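Local coordinates for protein ribonuclease T2 (PDB 3T0O) that cleaves single-stranded RNA, preferentially between purine and uridine residues, and so supplies microbial RNA fragments that are sensed by TLR8 in innate immunity, at residues E61-W73 against Q107-R119. Sequence-based numbering, arbitrary orientation.
Sequences EIKDLLPEMRAYW and QKKYFGRSLELYR
Leu115 is the main bump on helix 107-119: its CD1 lodges among Leu65 CB, Glu68 CB and Met69 SD, 3.9 Å from the sulfur, while CD2 lies near the plane of the Trp73 ring, at its edge. In return, Leu65 CD1 drops onto the backbone at Gly112, 3.6 Å from its N, flanked by Phe111 CB and Lys108 CD. With these two leucines between them, the axes of helices 66-72 and 107-119 cross at 51°, 10.8 Å apart at closest approach. The Phe111 ring fills the next hollow. Ile62 CD1 lies over the rim of one face, and Met69, in the conformer described, bends at chi2 and chi3 to pack CE on Phe111 CD1; its SD stands 5.1 Å from the ring centroid, an oblique Met-aromatic contact. Trp73 CZ3 reaches the Phe111 edge and presses on Ser114 CB at 3.3 Å. Further along, Tyr118 CE2 lies over a face of the Tyr72 ring, 3.4 Å from Tyr72 CG, the planes inclined by 38°. Polar groups border this core: in the Arg119 conformer described, NH1 makes a salt bridge to Glu68 OE2 (2.6 Å) whose hydrogen bond is weak, bent to 130°, and two waters link Glu61 OE1 to the N atoms of Gln107 and Lys108. Trp73 NE1 bonds to His41 O, and its side chain lies near Glu90, so this packing of 3-10 segment 61-65 and helix 66-72 on helix 107-119 in the RNase T2 alpha/beta fold adjoins the probable active site.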
loop_
_atom_site.group_PDB
_atom_site.type_symbol
_atom_site.label_atom_id
_atom_site.label_comp_id
_atom_site.label_asym_id
_atom_site.label_seq_id
_atom_site.Cartn_x
_atom_site.Cartn_y
_atom_site.Cartn_z
ATOM N N GLU A 61 -17.748 -5.740 11.489
ATOM C CA GLU A 61 -17.043 -4.843 12.411
ATOM C C GLU A 61 -16.537 -3.575 11.786
ATOM O O GLU A 61 -16.329 -2.559 12.481
ATOM C CB GLU A 61 -15.868 -5.582 13.014
ATOM C CG GLU A 61 -16.350 -6.612 14.002
ATOM C CD GLU A 61 -15.207 -7.325 14.710
ATOM O OE1 GLU A 61 -14.196 -6.663 14.993
ATOM O OE2 GLU A 61 -15.338 -8.533 14.983
ATOM N N ILE A 62 -16.342 -3.618 10.476
ATOM C CA ILE A 62 -15.799 -2.439 9.755
ATOM C C ILE A 62 -16.829 -1.870 8.774
ATOM O O ILE A 62 -16.485 -1.151 7.850
ATOM C CB ILE A 62 -14.496 -2.756 9.022
ATOM C CG1 ILE A 62 -14.671 -3.863 7.980
ATOM C CG2 ILE A 62 -13.392 -3.133 10.059
ATOM C CD1 ILE A 62 -13.433 -3.868 6.947
ATOM N N LYS A 63 -18.095 -2.253 8.956
ATOM C CA LYS A 63 -19.174 -1.792 8.083
ATOM C C LYS A 63 -19.121 -0.267 7.804
ATOM O O LYS A 63 -19.323 0.185 6.661
ATOM C CB LYS A 63 -20.535 -2.236 8.682
ATOM N N ASP A 64 -18.804 0.516 8.838
ATOM C CA ASP A 64 -18.801 1.956 8.724
ATOM C C ASP A 64 -17.710 2.447 7.848
ATOM O O ASP A 64 -17.750 3.581 7.388
ATOM C CB ASP A 64 -18.714 2.644 10.100
ATOM C CG ASP A 64 -19.957 2.407 10.937
ATOM O OD1 ASP A 64 -20.899 1.764 10.423
ATOM O OD2 ASP A 64 -20.016 2.855 12.109
ATOM N N LEU A 65 -16.683 1.616 7.645
ATOM C CA LEU A 65 -15.533 2.059 6.904
ATOM C C LEU A 65 -15.607 1.652 5.444
ATOM O O LEU A 65 -14.757 2.051 4.673
ATOM C CB LEU A 65 -14.277 1.399 7.498
ATOM C CG LEU A 65 -13.973 1.693 8.969
ATOM C CD1 LEU A 65 -12.736 0.889 9.324
ATOM C CD2 LEU A 65 -13.659 3.184 9.197
ATOM N N LEU A 66 -16.662 0.926 5.066
ATOM C CA LEU A 66 -16.666 0.282 3.745
ATOM C C LEU A 66 -16.593 1.271 2.569
ATOM O O LEU A 66 -15.875 1.047 1.636
ATOM C CB LEU A 66 -17.758 -0.780 3.600
ATOM C CG LEU A 66 -17.497 -1.944 4.578
ATOM C CD1 LEU A 66 -18.677 -2.906 4.511
ATOM C CD2 LEU A 66 -16.121 -2.612 4.394
ATOM N N PRO A 67 -17.259 2.426 2.635
ATOM C CA PRO A 67 -17.077 3.268 1.504
ATOM C C PRO A 67 -15.643 3.715 1.309
ATOM O O PRO A 67 -15.194 3.747 0.187
ATOM C CB PRO A 67 -18.015 4.457 1.802
ATOM C CG PRO A 67 -19.117 3.798 2.604
ATOM C CD PRO A 67 -18.409 2.818 3.466
ATOM N N GLU A 68 -14.945 4.074 2.372
ATOM C CA GLU A 68 -13.549 4.429 2.274
ATOM C C GLU A 68 -12.693 3.242 1.875
ATOM O O GLU A 68 -11.727 3.388 1.093
ATOM C CB GLU A 68 -13.021 4.971 3.569
ATOM C CG GLU A 68 -13.414 6.422 3.813
ATOM C CD GLU A 68 -12.728 6.917 5.073
ATOM O OE1 GLU A 68 -13.439 7.039 6.090
ATOM O OE2 GLU A 68 -11.484 7.110 5.040
ATOM N N MET A 69 -12.990 2.071 2.425
ATOM C CA MET A 69 -12.222 0.869 2.025
ATOM C C MET A 69 -12.401 0.565 0.541
ATOM O O MET A 69 -11.435 0.157 -0.120
ATOM C CB MET A 69 -12.592 -0.399 2.810
ATOM C CG MET A 69 -12.572 -0.249 4.262
ATOM S SD MET A 69 -10.903 -0.586 4.801
ATOM C CE MET A 69 -10.721 -2.286 4.348
ATOM N N ARG A 70 -13.631 0.704 -0.011
ATOM C CA ARG A 70 -13.763 0.489 -1.444
ATOM C C ARG A 70 -12.980 1.481 -2.260
ATOM O O ARG A 70 -12.448 1.120 -3.332
ATOM C CB ARG A 70 -15.251 0.501 -1.874
ATOM C CG ARG A 70 -16.000 -0.705 -1.240
ATOM C CD ARG A 70 -17.489 -0.756 -1.679
ATOM N NE ARG A 70 -18.192 0.468 -1.380
ATOM C CZ ARG A 70 -19.133 0.587 -0.445
ATOM N NH1 ARG A 70 -19.468 -0.450 0.320
ATOM N NH2 ARG A 70 -19.705 1.767 -0.267
ATOM N N ALA A 71 -12.958 2.756 -1.809
ATOM C CA ALA A 71 -12.283 3.798 -2.605
ATOM C C ALA A 71 -10.765 3.727 -2.485
ATOM O O ALA A 71 -10.066 3.892 -3.473
ATOM C CB ALA A 71 -12.698 5.151 -2.135
ATOM N N TYR A 72 -10.299 3.426 -1.281
ATOM C CA TYR A 72 -8.866 3.592 -1.033
ATOM C C TYR A 72 -8.205 2.271 -0.818
ATOM O O TYR A 72 -6.949 2.220 -0.820
ATOM C CB TYR A 72 -8.690 4.432 0.287
ATOM C CG TYR A 72 -9.259 5.820 0.249
ATOM C CD1 TYR A 72 -9.335 6.508 -0.920
ATOM C CD2 TYR A 72 -9.753 6.367 1.414
ATOM C CE1 TYR A 72 -9.922 7.826 -0.941
ATOM C CE2 TYR A 72 -10.349 7.632 1.414
ATOM C CZ TYR A 72 -10.411 8.328 0.228
ATOM O OH TYR A 72 -10.961 9.629 0.240
ATOM N N TRP A 73 -8.961 1.203 -0.602
ATOM C CA TRP A 73 -8.343 -0.095 -0.327
ATOM C C TRP A 73 -8.958 -1.143 -1.264
ATOM O O TRP A 73 -9.286 -2.255 -0.873
ATOM C CB TRP A 73 -8.553 -0.426 1.141
ATOM C CG TRP A 73 -7.517 -1.337 1.731
ATOM C CD1 TRP A 73 -6.841 -2.363 1.122
ATOM C CD2 TRP A 73 -7.141 -1.346 3.112
ATOM N NE1 TRP A 73 -5.978 -2.983 2.053
ATOM C CE2 TRP A 73 -6.173 -2.370 3.279
ATOM C CE3 TRP A 73 -7.479 -0.516 4.203
ATOM C CZ2 TRP A 73 -5.548 -2.628 4.575
ATOM C CZ3 TRP A 73 -6.850 -0.781 5.453
ATOM C CH2 TRP A 73 -5.900 -1.791 5.589
ATOM N N GLN A 107 -10.471 -4.933 14.886
ATOM C CA GLN A 107 -10.579 -4.803 13.459
ATOM C C GLN A 107 -10.899 -3.368 13.055
ATOM O O GLN A 107 -10.280 -2.802 12.109
ATOM C CB GLN A 107 -11.531 -5.832 12.843
ATOM C CG GLN A 107 -10.935 -7.228 13.053
ATOM C CD GLN A 107 -11.801 -8.331 12.517
ATOM O OE1 GLN A 107 -12.388 -8.177 11.467
ATOM N NE2 GLN A 107 -11.859 -9.489 13.246
ATOM N N LYS A 108 -11.869 -2.770 13.726
ATOM C CA LYS A 108 -12.256 -1.427 13.342
ATOM C C LYS A 108 -11.104 -0.435 13.526
ATOM O O LYS A 108 -10.924 0.482 12.716
ATOM C CB LYS A 108 -13.505 -0.984 14.142
ATOM C CG LYS A 108 -13.933 0.401 13.804
ATOM C CD LYS A 108 -14.585 0.507 12.469
ATOM C CE LYS A 108 -15.448 1.842 12.411
ATOM N NZ LYS A 108 -16.544 1.920 13.416
ATOM N N LYS A 109 -10.354 -0.595 14.599
ATOM C CA LYS A 109 -9.280 0.350 14.900
ATOM C C LYS A 109 -8.134 0.166 13.925
ATOM O O LYS A 109 -7.593 1.150 13.426
ATOM C CB LYS A 109 -8.804 0.171 16.351
ATOM C CG LYS A 109 -9.761 0.828 17.313
ATOM C CD LYS A 109 -9.497 0.373 18.777
ATOM C CE LYS A 109 -8.209 0.970 19.296
ATOM N NZ LYS A 109 -8.168 0.607 20.820
ATOM N N TYR A 110 -7.771 -1.082 13.628
ATOM C CA TYR A 110 -6.736 -1.344 12.671
ATOM C C TYR A 110 -7.083 -0.809 11.274
ATOM O O TYR A 110 -6.298 -0.110 10.650
ATOM C CB TYR A 110 -6.548 -2.882 12.619
ATOM C CG TYR A 110 -5.642 -3.324 11.517
ATOM C CD1 TYR A 110 -4.276 -3.152 11.634
ATOM C CD2 TYR A 110 -6.147 -3.889 10.356
ATOM C CE1 TYR A 110 -3.405 -3.570 10.623
ATOM C CE2 TYR A 110 -5.276 -4.301 9.356
ATOM C CZ TYR A 110 -3.906 -4.165 9.552
ATOM O OH TYR A 110 -3.023 -4.571 8.550
ATOM N N PHE A 111 -8.229 -1.221 10.741
ATOM C CA PHE A 111 -8.549 -0.739 9.427
ATOM C C PHE A 111 -8.799 0.769 9.440
ATOM O O PHE A 111 -8.389 1.443 8.473
ATOM C CB PHE A 111 -9.765 -1.500 8.869
ATOM C CG PHE A 111 -9.424 -2.859 8.403
ATOM C CD1 PHE A 111 -8.857 -3.050 7.155
ATOM C CD2 PHE A 111 -9.742 -3.976 9.166
ATOM C CE1 PHE A 111 -8.567 -4.366 6.722
ATOM C CE2 PHE A 111 -9.439 -5.258 8.758
ATOM C CZ PHE A 111 -8.869 -5.468 7.544
ATOM N N GLY A 112 -9.376 1.309 10.520
ATOM C CA GLY A 112 -9.662 2.725 10.529
ATOM C C GLY A 112 -8.371 3.508 10.597
ATOM O O GLY A 112 -8.254 4.575 9.950
ATOM N N ARG A 113 -7.409 3.008 11.376
ATOM C CA ARG A 113 -6.138 3.728 11.487
ATOM C C ARG A 113 -5.373 3.675 10.203
ATOM O O ARG A 113 -4.697 4.623 9.804
ATOM C CB ARG A 113 -5.293 3.207 12.688
ATOM C CG ARG A 113 -3.957 3.870 12.848
ATOM C CD ARG A 113 -4.101 5.393 13.138
ATOM N NE ARG A 113 -2.807 5.930 13.541
ATOM C CZ ARG A 113 -2.444 7.196 13.386
ATOM N NH1 ARG A 113 -3.284 8.052 12.819
ATOM N NH2 ARG A 113 -1.244 7.593 13.758
ATOM N N SER A 114 -5.460 2.531 9.511
ATOM C CA SER A 114 -4.845 2.377 8.227
ATOM C C SER A 114 -5.366 3.384 7.249
ATOM O O SER A 114 -4.611 4.055 6.550
ATOM C CB SER A 114 -5.110 0.960 7.706
ATOM O OG SER A 114 -4.417 0.051 8.560
ATOM N N LEU A 115 -6.675 3.557 7.221
ATOM C CA LEU A 115 -7.241 4.570 6.325
ATOM C C LEU A 115 -6.820 5.959 6.731
ATOM O O LEU A 115 -6.586 6.803 5.853
ATOM C CB LEU A 115 -8.766 4.492 6.383
ATOM C CG LEU A 115 -9.325 3.220 5.773
ATOM C CD1 LEU A 115 -10.786 3.040 6.199
ATOM C CD2 LEU A 115 -9.279 3.261 4.269
ATOM N N GLU A 116 -6.754 6.231 8.029
ATOM C CA GLU A 116 -6.330 7.570 8.471
ATOM C C GLU A 116 -4.947 7.848 8.041
ATOM O O GLU A 116 -4.666 8.931 7.536
ATOM C CB GLU A 116 -6.418 7.624 9.981
ATOM C CG GLU A 116 -6.183 8.941 10.587
ATOM C CD GLU A 116 -6.532 8.877 12.071
ATOM O OE1 GLU A 116 -6.092 7.929 12.766
ATOM O OE2 GLU A 116 -7.278 9.761 12.549
ATOM N N LEU A 117 -4.063 6.880 8.212
ATOM C CA LEU A 117 -2.657 7.069 7.825
ATOM C C LEU A 117 -2.548 7.301 6.336
ATOM O O LEU A 117 -1.757 8.134 5.876
ATOM C CB LEU A 117 -1.883 5.770 8.177
ATOM C CG LEU A 117 -1.688 5.714 9.678
ATOM C CD1 LEU A 117 -1.130 4.336 9.967
ATOM C CD2 LEU A 117 -0.617 6.774 10.079
ATOM N N TYR A 118 -3.358 6.571 5.551
ATOM C CA TYR A 118 -3.309 6.794 4.101
ATOM C C TYR A 118 -3.691 8.268 3.778
ATOM O O TYR A 118 -3.036 8.877 2.945
ATOM C CB TYR A 118 -4.412 5.895 3.515
ATOM C CG TYR A 118 -4.639 6.076 2.013
ATOM C CD1 TYR A 118 -3.715 5.599 1.110
ATOM C CD2 TYR A 118 -5.774 6.708 1.569
ATOM C CE1 TYR A 118 -3.982 5.752 -0.281
ATOM C CE2 TYR A 118 -6.062 6.871 0.204
ATOM C CZ TYR A 118 -5.148 6.365 -0.692
ATOM O OH TYR A 118 -5.473 6.557 -2.036
ATOM N N ARG A 119 -4.701 8.803 4.443
ATOM C CA ARG A 119 -5.150 10.188 4.233
ATOM C C ARG A 119 -4.095 11.201 4.647
ATOM O O ARG A 119 -3.940 12.260 4.014
ATOM C CB ARG A 119 -6.459 10.444 5.038
ATOM C CG ARG A 119 -7.631 9.561 4.559
ATOM C CD ARG A 119 -9.012 9.926 5.166
ATOM N NE ARG A 119 -9.019 10.004 6.626
ATOM C CZ ARG A 119 -9.518 9.095 7.463
ATOM N NH1 ARG A 119 -10.050 7.960 7.038
ATOM N NH2 ARG A 119 -9.470 9.333 8.765
HETATM O O HOH W 1 -13.678 -4.049 15.485
HETATM O O HOH W 2 -12.097 -6.928 16.281
HETATM O O HOH W 3 -17.966 0.024 11.492
#